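Local coordinates for cellulosomal scaffoldin (Bacteroides cellulosolvens, PDB 1TYJ), which probably binds type-II dockerin modules through its cohesin domains, and so organises the enzyme-bearing cellulosome of this cellulose-degrading bacterium, at residues I7-V12 against D16-T21; S31-N36 against G108-V113; R90-M93 against A97-A100; G102-T107 against F147-N152. All coordinates share one frame; numbering follows the deposited sequence. Where two conformers were deposited one is given.

Contact 1 (I7-V12 against D16-T21)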
loop_
_atom_site.group_PDB
_atom_site.type_symbol
_atom_site.label_atom_id
_atom_site.label_comp_id
_atom_site.label_asym_id
_atom_site.label_seq_id
_atom_site.Cartn_x
_atom_site.Cartn_y
_atom_site.Cartn_z
ATOM N N ILE A 7 3.647 -6.196 -9.464
ATOM C CA ILE A 7 2.937 -5.483 -10.535
ATOM C C ILE A 7 2.290 -6.524 -11.458
ATOM O O ILE A 7 2.958 -7.464 -11.899
ATOM C CB ILE A 7 3.920 -4.559 -11.308
ATOM C CG1 ILE A 7 4.451 -3.482 -10.367
ATOM C CG2 ILE A 7 3.230 -3.951 -12.522
ATOM C CD1 ILE A 7 5.565 -2.620 -10.988
ATOM N N ASP A 8 0.990 -6.376 -11.750
ATOM C CA ASP A 8 0.299 -7.430 -12.526
ATOM C C ASP A 8 0.727 -7.451 -13.973
ATOM O O ASP A 8 1.002 -8.528 -14.516
ATOM C CB ASP A 8 -1.230 -7.388 -12.390
ATOM C CG ASP A 8 -1.858 -6.023 -12.728
ATOM O OD1 ASP A 8 -1.163 -5.018 -12.981
ATOM O OD2 ASP A 8 -3.115 -5.989 -12.713
ATOM N N ASN A 9 0.798 -6.268 -14.581
ATOM C CA ASN A 9 1.299 -6.188 -15.956
ATOM C C ASN A 9 2.144 -4.934 -16.189
ATOM O O ASN A 9 1.686 -3.814 -15.997
ATOM C CB ASN A 9 0.177 -6.397 -16.974
ATOM C CG ASN A 9 -1.177 -5.881 -16.479
ATOM O OD1 ASN A 9 -2.106 -6.661 -16.298
ATOM N ND2 ASN A 9 -1.283 -4.558 -16.249
ATOM N N ASP A 10 3.418 -5.228 -16.473
ATOM C CA ASP A 10 4.593 -4.402 -16.749
ATOM C C ASP A 10 4.458 -3.461 -17.900
ATOM O O ASP A 10 5.170 -2.449 -17.962
ATOM C CB ASP A 10 5.689 -5.393 -17.319
ATOM C CG ASP A 10 6.626 -5.866 -16.307
ATOM O OD1 ASP A 10 7.658 -5.213 -16.090
ATOM O OD2 ASP A 10 6.354 -6.930 -15.731
ATOM N N LYS A 11 3.630 -3.858 -18.864
ATOM C CA LYS A 11 3.588 -3.155 -20.162
ATOM C C LYS A 11 2.178 -2.633 -20.327
ATOM O O LYS A 11 1.214 -3.410 -20.290
ATOM C CB LYS A 11 3.920 -4.100 -21.321
ATOM C CG LYS A 11 5.351 -4.523 -21.362
ATOM C CD LYS A 11 5.749 -4.990 -22.771
ATOM C CE LYS A 11 7.138 -4.495 -23.112
ATOM N NZ LYS A 11 7.252 -3.007 -23.446
ATOM N N VAL A 12 2.062 -1.321 -20.491
ATOM C CA VAL A 12 0.749 -0.694 -20.504
ATOM C C VAL A 12 0.601 0.345 -21.603
ATOM O O VAL A 12 1.548 1.021 -21.956
ATOM C CB VAL A 12 0.453 0.015 -19.169
ATOM C CG1 VAL A 12 0.100 -0.990 -18.107
ATOM C CG2 VAL A 12 1.651 0.832 -18.743
ATOM N N ASP A 16 -4.983 1.734 -20.035
ATOM C CA ASP A 16 -4.881 0.446 -19.333
ATOM C C ASP A 16 -4.848 0.683 -17.831
ATOM O O ASP A 16 -4.473 1.779 -17.370
ATOM C CB ASP A 16 -3.576 -0.280 -19.733
ATOM C CG ASP A 16 -3.657 -0.930 -21.118
ATOM O OD1 ASP A 16 -4.759 -0.937 -21.722
ATOM O OD2 ASP A 16 -2.607 -1.445 -21.587
ATOM N N LYS A 17 -5.182 -0.367 -17.073
ATOM C CA LYS A 17 -5.112 -0.300 -15.612
ATOM C C LYS A 17 -3.936 -1.189 -15.203
ATOM O O LYS A 17 -3.717 -2.276 -15.799
ATOM C CB LYS A 17 -6.357 -0.900 -14.969
ATOM C CG LYS A 17 -7.686 -0.373 -15.450
ATOM C CD LYS A 17 -8.008 0.967 -14.925
ATOM C CE LYS A 17 -9.318 1.481 -15.582
ATOM N NZ LYS A 17 -10.535 0.610 -15.403
ATOM N N VAL A 18 -3.181 -0.744 -14.208
ATOM C CA VAL A 18 -2.082 -1.542 -13.685
ATOM C C VAL A 18 -2.198 -1.516 -12.168
ATOM O O VAL A 18 -2.478 -0.459 -11.595
ATOM C CB VAL A 18 -0.689 -0.962 -14.176
ATOM C CG1 VAL A 18 -0.560 0.575 -13.984
ATOM C CG2 VAL A 18 0.477 -1.724 -13.508
ATOM N N THR A 19 -2.038 -2.687 -11.547
ATOM C CA THR A 19 -2.239 -2.805 -10.103
ATOM C C THR A 19 -0.942 -3.113 -9.354
ATOM O O THR A 19 -0.199 -4.033 -9.740
ATOM C CB THR A 19 -3.321 -3.844 -9.826
ATOM O OG1 THR A 19 -4.529 -3.418 -10.470
ATOM C CG2 THR A 19 -3.577 -4.046 -8.315
ATOM N N LEU A 20 -0.671 -2.313 -8.321
ATOM C CA LEU A 20 0.389 -2.584 -7.363
ATOM C C LEU A 20 -0.226 -3.369 -6.198
ATOM O O LEU A 20 -1.044 -2.827 -5.443
ATOM C CB LEU A 20 0.923 -1.251 -6.832
ATOM C CG LEU A 20 2.168 -1.325 -5.917
ATOM C CD1 LEU A 20 3.393 -1.765 -6.756
ATOM C CD2 LEU A 20 2.450 0.014 -5.222
ATOM N N THR A 21 0.159 -4.635 -6.049
ATOM C CA THR A 21 -0.242 -5.397 -4.883
ATOM C C THR A 21 0.867 -5.216 -3.840
ATOM O O THR A 21 2.074 -5.359 -4.158
ATOM C CB THR A 21 -0.421 -6.863 -5.247
ATOM O OG1 THR A 21 -1.532 -7.009 -6.154
ATOM C CG2 THR A 21 -0.696 -7.698 -3.985
HETATM O O HOH W 1 -4.701 -4.018 -13.087
HETATM O O HOH W 2 -1.467 -3.838 -19.808
#
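Where strand 2-7 ends and the chain crosses to the other sheet of the sandwich, Ile7 still pairs with Leu20 as an antiparallel non-hydrogen-bonded bridge, their CA atoms 5.0 Å apart. Beyond it the ladder frays: Asp8 N reaches Thr19 O only by a weak bond, and the carboxylate of Asp8 takes over. With CG placed between the backbone N and the carbonyl carbon (chi1 54°), the carboxylate swings toward strand 17-25, where OD1 accepts Thr19 N at 2.9 Å along a nearly straight line (175°). Asn9 N donates to the same Asp8 OD1 at 2.8 Å through a more bent bond (131°), arriving at the opposite face of the carboxylate. A water donates to Asp8 OD2 at 2.6 Å and also bonds Thr19 OG1, whose other partner is Thr114. Beside this polar seam Val18 is packed from two directions: Ile7 CG2 lies 3.7 Å from Val18 CG2, and Val12 CG1, crossing at about a right angle, is 4.0 Å from Val18 CB. A second water donates to Lys11 O and Asp16 OD2; the latter also accepts Ala13 N and forms a salt bridge with Lys170. Asp8 OD1 thus takes the Thr19 N-H where the backbone pairing has weakened, and its two donors would be expected to fix the carboxylate's orientation and favour its ionised state.

Contact 2 (S31-N36 against G108-V113)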
loop_
_atom_site.group_PDB
_atom_site.type_symbol
_atom_site.label_atom_id
_atom_site.label_comp_id
_atom_site.label_asym_id
_atom_site.label_seq_id
_atom_site.Cartn_x
_atom_site.Cartn_y
_atom_site.Cartn_z
ATOM N N SER A 31 -0.263 -6.581 12.897
ATOM C CA SER A 31 -1.612 -6.117 13.275
ATOM C C SER A 31 -2.088 -4.870 12.510
ATOM O O SER A 31 -3.241 -4.442 12.684
ATOM C CB SER A 31 -1.697 -5.799 14.787
ATOM O OG SER A 31 -0.984 -4.568 14.987
ATOM N N GLY A 32 -1.223 -4.265 11.701
ATOM C CA GLY A 32 -1.651 -3.073 10.998
ATOM C C GLY A 32 -0.529 -2.310 10.347
ATOM O O GLY A 32 0.648 -2.528 10.654
ATOM N N TYR A 33 -0.887 -1.411 9.443
ATOM C CA TYR A 33 0.140 -0.620 8.717
ATOM C C TYR A 33 -0.393 0.755 8.436
ATOM O O TYR A 33 -1.615 1.002 8.486
ATOM C CB TYR A 33 0.517 -1.276 7.355
ATOM C CG TYR A 33 -0.615 -1.153 6.350
ATOM C CD1 TYR A 33 -0.684 -0.052 5.495
ATOM C CD2 TYR A 33 -1.676 -2.073 6.327
ATOM C CE1 TYR A 33 -1.766 0.142 4.620
ATOM C CE2 TYR A 33 -2.773 -1.898 5.435
ATOM C CZ TYR A 33 -2.807 -0.776 4.600
ATOM O OH TYR A 33 -3.846 -0.586 3.720
ATOM N N GLN A 34 0.526 1.642 8.087
ATOM C CA GLN A 34 0.182 2.909 7.429
ATOM C C GLN A 34 1.255 3.152 6.376
ATOM O O GLN A 34 2.460 2.974 6.661
ATOM C CB GLN A 34 0.155 4.070 8.434
ATOM C CG GLN A 34 -0.483 5.311 7.798
ATOM C CD GLN A 34 -0.634 6.458 8.756
ATOM O OE1 GLN A 34 -1.084 6.283 9.869
ATOM N NE2 GLN A 34 -0.283 7.649 8.302
ATOM N N PHE A 35 0.828 3.579 5.190
ATOM C CA PHE A 35 1.745 3.861 4.070
ATOM C C PHE A 35 1.589 5.279 3.555
ATOM O O PHE A 35 0.461 5.791 3.533
ATOM C CB PHE A 35 1.470 2.936 2.879
ATOM C CG PHE A 35 1.712 1.473 3.146
ATOM C CD1 PHE A 35 0.890 0.514 2.537
ATOM C CD2 PHE A 35 2.746 1.035 4.012
ATOM C CE1 PHE A 35 1.120 -0.827 2.731
ATOM C CE2 PHE A 35 2.959 -0.320 4.228
ATOM C CZ PHE A 35 2.152 -1.250 3.587
ATOM N N ASN A 36 2.714 5.887 3.150
ATOM C CA ASN A 36 2.708 7.117 2.378
ATOM C C ASN A 36 3.397 6.768 1.057
ATOM O O ASN A 36 4.572 6.356 1.054
ATOM C CB ASN A 36 3.493 8.213 3.109
ATOM C CG ASN A 36 3.252 9.572 2.490
ATOM O OD1 ASN A 36 4.102 10.107 1.742
ATOM N ND2 ASN A 36 2.065 10.101 2.717
ATOM N N GLY A 108 1.742 -11.918 3.397
ATOM C CA GLY A 108 0.611 -11.890 2.491
ATOM C C GLY A 108 0.245 -10.501 2.002
ATOM O O GLY A 108 0.873 -9.514 2.411
ATOM N N ALA A 109 -0.803 -10.417 1.166
ATOM C CA ALA A 109 -1.180 -9.107 0.631
ATOM C C ALA A 109 -1.967 -8.298 1.669
ATOM O O ALA A 109 -2.905 -8.825 2.286
ATOM C CB ALA A 109 -2.001 -9.252 -0.636
ATOM N N VAL A 110 -1.585 -7.018 1.836
ATOM C CA VAL A 110 -2.321 -6.101 2.695
ATOM C C VAL A 110 -3.202 -5.069 1.983
ATOM O O VAL A 110 -4.198 -4.580 2.575
ATOM C CB VAL A 110 -1.375 -5.377 3.698
ATOM C CG1 VAL A 110 -0.513 -6.415 4.429
ATOM C CG2 VAL A 110 -0.473 -4.294 2.996
ATOM N N ALA A 111 -2.860 -4.714 0.738
ATOM C CA ALA A 111 -3.608 -3.675 0.004
ATOM C C ALA A 111 -3.250 -3.815 -1.440
ATOM O O ALA A 111 -2.175 -4.370 -1.776
ATOM C CB ALA A 111 -3.206 -2.268 0.480
ATOM N N LYS A 112 -4.111 -3.267 -2.296
ATOM C CA LYS A 112 -3.780 -3.139 -3.712
ATOM C C LYS A 112 -4.205 -1.775 -4.190
ATOM O O LYS A 112 -5.277 -1.306 -3.850
ATOM C CB LYS A 112 -4.475 -4.178 -4.576
ATOM C CG LYS A 112 -4.396 -5.610 -4.022
ATOM C CD LYS A 112 -5.172 -6.553 -4.886
ATOM C CE LYS A 112 -5.170 -7.918 -4.244
ATOM N NZ LYS A 112 -6.041 -8.873 -5.004
ATOM N N VAL A 113 -3.382 -1.173 -5.037
ATOM C CA VAL A 113 -3.722 0.119 -5.611
ATOM C C VAL A 113 -3.642 -0.020 -7.112
ATOM O O VAL A 113 -2.602 -0.387 -7.661
ATOM C CB VAL A 113 -2.742 1.204 -5.172
ATOM C CG1 VAL A 113 -3.049 2.551 -5.836
ATOM C CG2 VAL A 113 -2.738 1.365 -3.668
HETATM O O HOH W 3 -5.680 -2.408 3.623
#
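The Tyr33 ring carries Val110 CG2 over one face, 4.1 Å above the plane and displaced toward the rim, while a water sits at its edge, in plane, beside the hydroxyl. The Phe35 ring receives Tyr33 CD1 over the centre of one face; Val110 CG2 meets it differently, near the ring plane at the edge, 3.8 Å from Phe35 CE1. One methyl group is therefore wedged between a tyrosine face and a phenylalanine edge. A chi1 of 71° tucks CG over the Tyr33 backbone and sends the phenol to the opposing strand, where Tyr33 OH lies 3.7 Å from Ala111 CB. The polar end is satisfied through the water, 2.6 Å from Tyr33 OH and donating to Val110 O at 2.8 Å. Replacing Tyr33 by a leucine would probably leave that water without its phenol partner and open a gap over Val110 and against the face of Phe35. Val110 and Ala111 both face Ile22, a classic beta bulge that directs successive side chains inward. With strand axes 9.2 Å apart, crossing at -33°, and direct contacts made by side chains, this is the face-to-face packing of a beta sandwich, the core of the cohesin fold.

Contact 3 (R90-M93 against A97-A100)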
loop_
_atom_site.group_PDB
_atom_site.type_symbol
_atom_site.label_atom_id
_atom_site.label_comp_id
_atom_site.label_asym_id
_atom_site.label_seq_id
_atom_site.Cartn_x
_atom_site.Cartn_y
_atom_site.Cartn_z
ATOM N N ARG A 90 -4.553 0.486 7.606
ATOM C CA ARG A 90 -5.581 -0.373 8.167
ATOM C C ARG A 90 -4.988 -1.103 9.355
ATOM O O ARG A 90 -3.818 -1.507 9.330
ATOM C CB ARG A 90 -6.088 -1.374 7.118
ATOM C CG ARG A 90 -7.177 -2.343 7.663
ATOM C CD ARG A 90 -7.792 -3.107 6.480
ATOM N NE ARG A 90 -8.666 -4.197 6.917
ATOM C CZ ARG A 90 -9.995 -4.080 7.032
ATOM N NH1 ARG A 90 -10.607 -2.914 6.765
ATOM N NH2 ARG A 90 -10.727 -5.142 7.401
ATOM N N LEU A 91 -5.766 -1.217 10.414
ATOM C CA LEU A 91 -5.263 -1.892 11.625
ATOM C C LEU A 91 -6.373 -2.576 12.397
ATOM O O LEU A 91 -7.536 -2.187 12.317
ATOM C CB LEU A 91 -4.512 -0.917 12.513
ATOM C CG LEU A 91 -5.315 0.253 13.024
ATOM C CD1 LEU A 91 -6.037 -0.014 14.335
ATOM C CD2 LEU A 91 -4.341 1.436 13.190
ATOM N N TYR A 92 -5.993 -3.613 13.136
ATOM C CA TYR A 92 -6.942 -4.243 14.013
ATOM C C TYR A 92 -6.985 -3.444 15.304
ATOM O O TYR A 92 -5.938 -3.233 15.944
ATOM C CB TYR A 92 -6.456 -5.632 14.342
ATOM C CG TYR A 92 -6.595 -6.695 13.290
ATOM C CD1 TYR A 92 -5.572 -7.613 13.097
ATOM C CD2 TYR A 92 -7.755 -6.787 12.501
ATOM C CE1 TYR A 92 -5.720 -8.679 12.160
ATOM C CE2 TYR A 92 -7.914 -7.847 11.544
ATOM C CZ TYR A 92 -6.860 -8.762 11.388
ATOM O OH TYR A 92 -6.926 -9.809 10.507
ATOM N N MET A 93 -8.177 -3.019 15.712
ATOM C CA MET A 93 -8.278 -2.273 17.008
ATOM C C MET A 93 -8.404 -3.240 18.197
ATOM O O MET A 93 -7.907 -2.956 19.292
ATOM C CB MET A 93 -9.444 -1.291 16.992
ATOM C CG MET A 93 -9.314 -0.196 15.952
ATOM S SD MET A 93 -10.617 1.076 16.113
ATOM C CE MET A 93 -11.999 0.129 15.534
ATOM N N ALA A 97 -8.645 -9.621 21.045
ATOM C CA ALA A 97 -9.369 -10.690 20.322
ATOM C C ALA A 97 -8.468 -11.347 19.282
ATOM O O ALA A 97 -8.494 -12.573 19.081
ATOM C CB ALA A 97 -10.635 -10.167 19.683
ATOM N N TYR A 98 -7.655 -10.532 18.625
ATOM C CA TYR A 98 -6.670 -10.994 17.650
ATOM C C TYR A 98 -5.673 -11.958 18.307
ATOM O O TYR A 98 -5.436 -13.058 17.807
ATOM C CB TYR A 98 -5.980 -9.774 17.002
ATOM C CG TYR A 98 -4.922 -10.085 15.949
ATOM C CD1 TYR A 98 -4.986 -11.281 15.167
ATOM C CD2 TYR A 98 -3.867 -9.185 15.719
ATOM C CE1 TYR A 98 -4.017 -11.570 14.240
ATOM C CE2 TYR A 98 -2.912 -9.435 14.773
ATOM C CZ TYR A 98 -3.000 -10.645 14.016
ATOM O OH TYR A 98 -2.006 -10.882 13.107
ATOM N N ARG A 99 -5.141 -11.585 19.461
ATOM C CA ARG A 99 -4.165 -12.415 20.144
ATOM C C ARG A 99 -4.815 -13.729 20.533
ATOM O O ARG A 99 -4.169 -14.775 20.460
ATOM C CB ARG A 99 -3.604 -11.730 21.394
ATOM C CG ARG A 99 -2.634 -10.606 21.086
ATOM C CD ARG A 99 -1.917 -10.038 22.318
ATOM N NE ARG A 99 -2.829 -9.576 23.379
ATOM C CZ ARG A 99 -3.235 -8.302 23.554
ATOM N NH1 ARG A 99 -2.812 -7.341 22.741
ATOM N NH2 ARG A 99 -4.069 -7.980 24.551
ATOM N N ALA A 100 -6.091 -13.679 20.903
ATOM C CA ALA A 100 -6.808 -14.873 21.378
ATOM C C ALA A 100 -7.153 -15.857 20.236
ATOM O O ALA A 100 -7.467 -17.033 20.484
ATOM C CB ALA A 100 -8.045 -14.461 22.094
#
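Tyr92 turns the CD1-CE1 edge of its ring onto one face of the Tyr98 ring, an edge-to-face pair with centroids 4.7 Å apart. The planes meet at 58°, well short of perpendicular, so the geometry is a tilted T rather than an ideal one. Tyr92 CD1 stands 3.5 Å above the Tyr98 plane, offset toward the rim and 3.5 Å from Tyr98 CD2, while Tyr92 CE1 is 3.8 Å from Tyr98 CZ; two adjacent C-H groups thus lean on the same face. A chi1 of -180° points the Tyr98 ring away from the backbone N and off the helix, back toward strand 85-92, which the chain has just left. The hydroxyls are held elsewhere: Tyr92 OH bonds Glu105 OE2 and Gly69 N, and Tyr98 OH bonds Phe30 O and Glu105 N, anchoring the far ends of both rings. With an alanine at Tyr98, Phe30 O and Glu105 N are likely to lose the hydroxyl they share, and the edge of Tyr92 the ring face it rests on. The pair closes the short connection from strand 85-92 into helix 95-100. Through Tyr92 it adjoins Phe71, in another edge-to-face pair, and Ala73 of strand 73-77; through Tyr98 it packs on Ser31, so that the small helix is seated at the end of the sheet to which strands 30-38, 73-77 and 85-92 belong.

Contact 4 (G102-T107 against F147-N152)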
loop_
_atom_site.group_PDB
_atom_site.type_symbol
_atom_site.label_atom_id
_atom_site.label_comp_id
_atom_site.label_asym_id
_atom_site.label_seq_id
_atom_site.Cartn_x
_atom_site.Cartn_y
_atom_site.Cartn_z
ATOM N N GLY A 102 -5.108 -17.092 18.083
ATOM C CA GLY A 102 -4.009 -18.002 17.772
ATOM C C GLY A 102 -3.600 -18.079 16.291
ATOM O O GLY A 102 -2.920 -19.046 15.866
ATOM N N LYS A 103 -3.988 -17.071 15.510
ATOM C CA LYS A 103 -3.694 -17.043 14.066
ATOM C C LYS A 103 -2.932 -15.751 13.703
ATOM O O LYS A 103 -3.479 -14.903 13.004
ATOM C CB LYS A 103 -4.990 -17.145 13.261
ATOM C CG LYS A 103 -5.760 -18.466 13.448
ATOM C CD LYS A 103 -6.998 -18.470 12.538
ATOM C CE LYS A 103 -7.994 -19.513 12.984
ATOM N NZ LYS A 103 -9.003 -19.882 11.958
ATOM N N PRO A 104 -1.687 -15.594 14.205
ATOM C CA PRO A 104 -0.917 -14.392 13.912
ATOM C C PRO A 104 -0.583 -14.312 12.426
ATOM O O PRO A 104 -0.147 -15.320 11.820
ATOM C CB PRO A 104 0.364 -14.575 14.729
ATOM C CG PRO A 104 0.486 -16.102 14.902
ATOM C CD PRO A 104 -0.929 -16.539 15.057
ATOM N N GLU A 105 -0.772 -13.117 11.865
ATOM C CA GLU A 105 -0.445 -12.845 10.487
ATOM C C GLU A 105 0.996 -12.374 10.361
ATOM O O GLU A 105 1.532 -11.848 11.311
ATOM C CB GLU A 105 -1.452 -11.818 9.919
ATOM C CG GLU A 105 -2.896 -12.325 10.066
ATOM C CD GLU A 105 -3.961 -11.305 9.723
ATOM O OE1 GLU A 105 -3.654 -10.240 9.088
ATOM O OE2 GLU A 105 -5.129 -11.570 10.122
ATOM N N SER A 106 1.617 -12.575 9.201
ATOM C CA SER A 106 3.022 -12.196 9.046
ATOM C C SER A 106 3.369 -12.064 7.590
ATOM O O SER A 106 4.285 -11.373 7.242
ATOM C CB SER A 106 3.960 -13.197 9.732
ATOM O OG SER A 106 3.743 -14.534 9.278
ATOM N N THR A 107 2.617 -12.723 6.721
ATOM C CA THR A 107 2.987 -12.730 5.288
ATOM C C THR A 107 1.761 -12.777 4.410
ATOM O O THR A 107 0.835 -13.554 4.651
ATOM C CB THR A 107 3.974 -13.898 4.925
ATOM O OG1 THR A 107 5.164 -13.759 5.681
ATOM C CG2 THR A 107 4.333 -13.877 3.424
ATOM N N PHE A 147 2.977 -2.537 12.687
ATOM C CA PHE A 147 2.718 -2.811 14.103
ATOM C C PHE A 147 2.465 -4.262 14.343
ATOM O O PHE A 147 2.016 -4.994 13.438
ATOM C CB PHE A 147 1.498 -1.984 14.571
ATOM C CG PHE A 147 1.722 -0.515 14.388
ATOM C CD1 PHE A 147 1.411 0.097 13.173
ATOM C CD2 PHE A 147 2.303 0.227 15.407
ATOM C CE1 PHE A 147 1.691 1.488 12.984
ATOM C CE2 PHE A 147 2.548 1.599 15.238
ATOM C CZ PHE A 147 2.253 2.210 14.024
ATOM N N ASP A 148 2.704 -4.678 15.576
ATOM C CA ASP A 148 2.397 -6.069 15.960
ATOM C C ASP A 148 1.196 -6.119 16.921
ATOM O O ASP A 148 0.618 -5.069 17.280
ATOM C CB ASP A 148 3.642 -6.786 16.506
ATOM C CG ASP A 148 3.955 -6.412 17.972
ATOM O OD1 ASP A 148 3.153 -5.645 18.599
ATOM O OD2 ASP A 148 5.008 -6.897 18.475
ATOM N N TRP A 149 0.784 -7.333 17.310
ATOM C CA TRP A 149 -0.425 -7.463 18.078
ATOM C C TRP A 149 -0.322 -7.137 19.559
ATOM O O TRP A 149 -1.301 -7.292 20.293
ATOM C CB TRP A 149 -1.099 -8.807 17.832
ATOM C CG TRP A 149 -0.431 -10.023 18.405
ATOM C CD1 TRP A 149 0.627 -10.090 19.282
ATOM C CD2 TRP A 149 -0.812 -11.370 18.132
ATOM N NE1 TRP A 149 0.914 -11.430 19.576
ATOM C CE2 TRP A 149 0.029 -12.217 18.889
ATOM C CE3 TRP A 149 -1.819 -11.940 17.346
ATOM C CZ2 TRP A 149 -0.091 -13.623 18.856
ATOM C CZ3 TRP A 149 -1.929 -13.350 17.317
ATOM C CH2 TRP A 149 -1.061 -14.158 18.057
ATOM N N ASP A 150 0.853 -6.666 19.977
ATOM C CA ASP A 150 1.023 -6.123 21.342
ATOM C C ASP A 150 1.069 -4.609 21.303
ATOM O O ASP A 150 1.216 -3.965 22.352
ATOM C CB ASP A 150 2.287 -6.685 22.006
ATOM C CG ASP A 150 2.162 -8.204 22.281
ATOM O OD1 ASP A 150 1.100 -8.641 22.786
ATOM O OD2 ASP A 150 3.102 -8.964 21.939
ATOM N N GLY A 151 0.921 -4.032 20.109
ATOM C CA GLY A 151 1.017 -2.578 19.938
ATOM C C GLY A 151 2.444 -2.074 19.870
ATOM O O GLY A 151 2.661 -0.895 20.118
ATOM N N ASN A 152 3.419 -2.950 19.553
ATOM C CA ASN A 152 4.771 -2.508 19.223
ATOM C C ASN A 152 4.854 -1.980 17.822
ATOM O O ASN A 152 4.195 -2.520 16.914
ATOM C CB ASN A 152 5.794 -3.636 19.349
ATOM C CG ASN A 152 5.884 -4.186 20.766
ATOM O OD1 ASN A 152 6.209 -3.455 21.707
ATOM N ND2 ASN A 152 5.647 -5.483 20.913
#
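Apolar contact is what joins the two segments: Pro104 meets the six-membered ring of Trp149, its CB 3.6 Å from Trp149 CH2 and its CD 3.8 Å from that same CH2. The pyrrolidine comes in obliquely at the CZ3-CH2 end of the indole. At Trp149 a chi1 of 71° directs the indole away from its own turn and toward the loop that follows helix 95-100. Outside the two segments, Trp149 also forms an edge-to-face pair with Tyr98 of helix 95-100. The polar interactions are internal to 147-152. Asp148 OD1 accepts Asp150 N and Asn152 N, each at 2.9 Å and from opposite faces of the carboxylate; OD2 offers its syn lone pair to Asn152 ND2, 2.9 Å away, nearly straight at 172° and in the amide plane. Backbone bonds complete the set, Gly151 N to Asp148 O at 3.0 Å and Asp148 N to Asn152 O at 2.9 Å, and Arg99 NH1 binds Trp149 O from the helix. This is an Asx turn combined with a type I beta turn, Asp148 to Gly151, at the exit of strand 144-148, with Trp149 packed on the loop after helix 95-100.

How the contacts relate
Contact 2 is the buried centre, joining the two sheets by direct contacts between side chains; contact 3 is also buried but lies at one end of the sandwich, contact 4 is on the surface beside it, and contact 1, partly buried, lies on the far side of the chain's centre, about 31 Å from contact 3, centre to centre. Strand 108-117 of contact 2 neighbours strand 17-25 of contact 1. Strand 30-38 sits between the strands of contacts 3 and 4, and Ser31 touches both. Glu105 of contact 4 bonds the tyrosine hydroxyls of contact 3. Direct hydrogen bonds to a carboxylate mark contact 1; in the others packing round aromatic rings joins the segments, with one bridging water in contact 2.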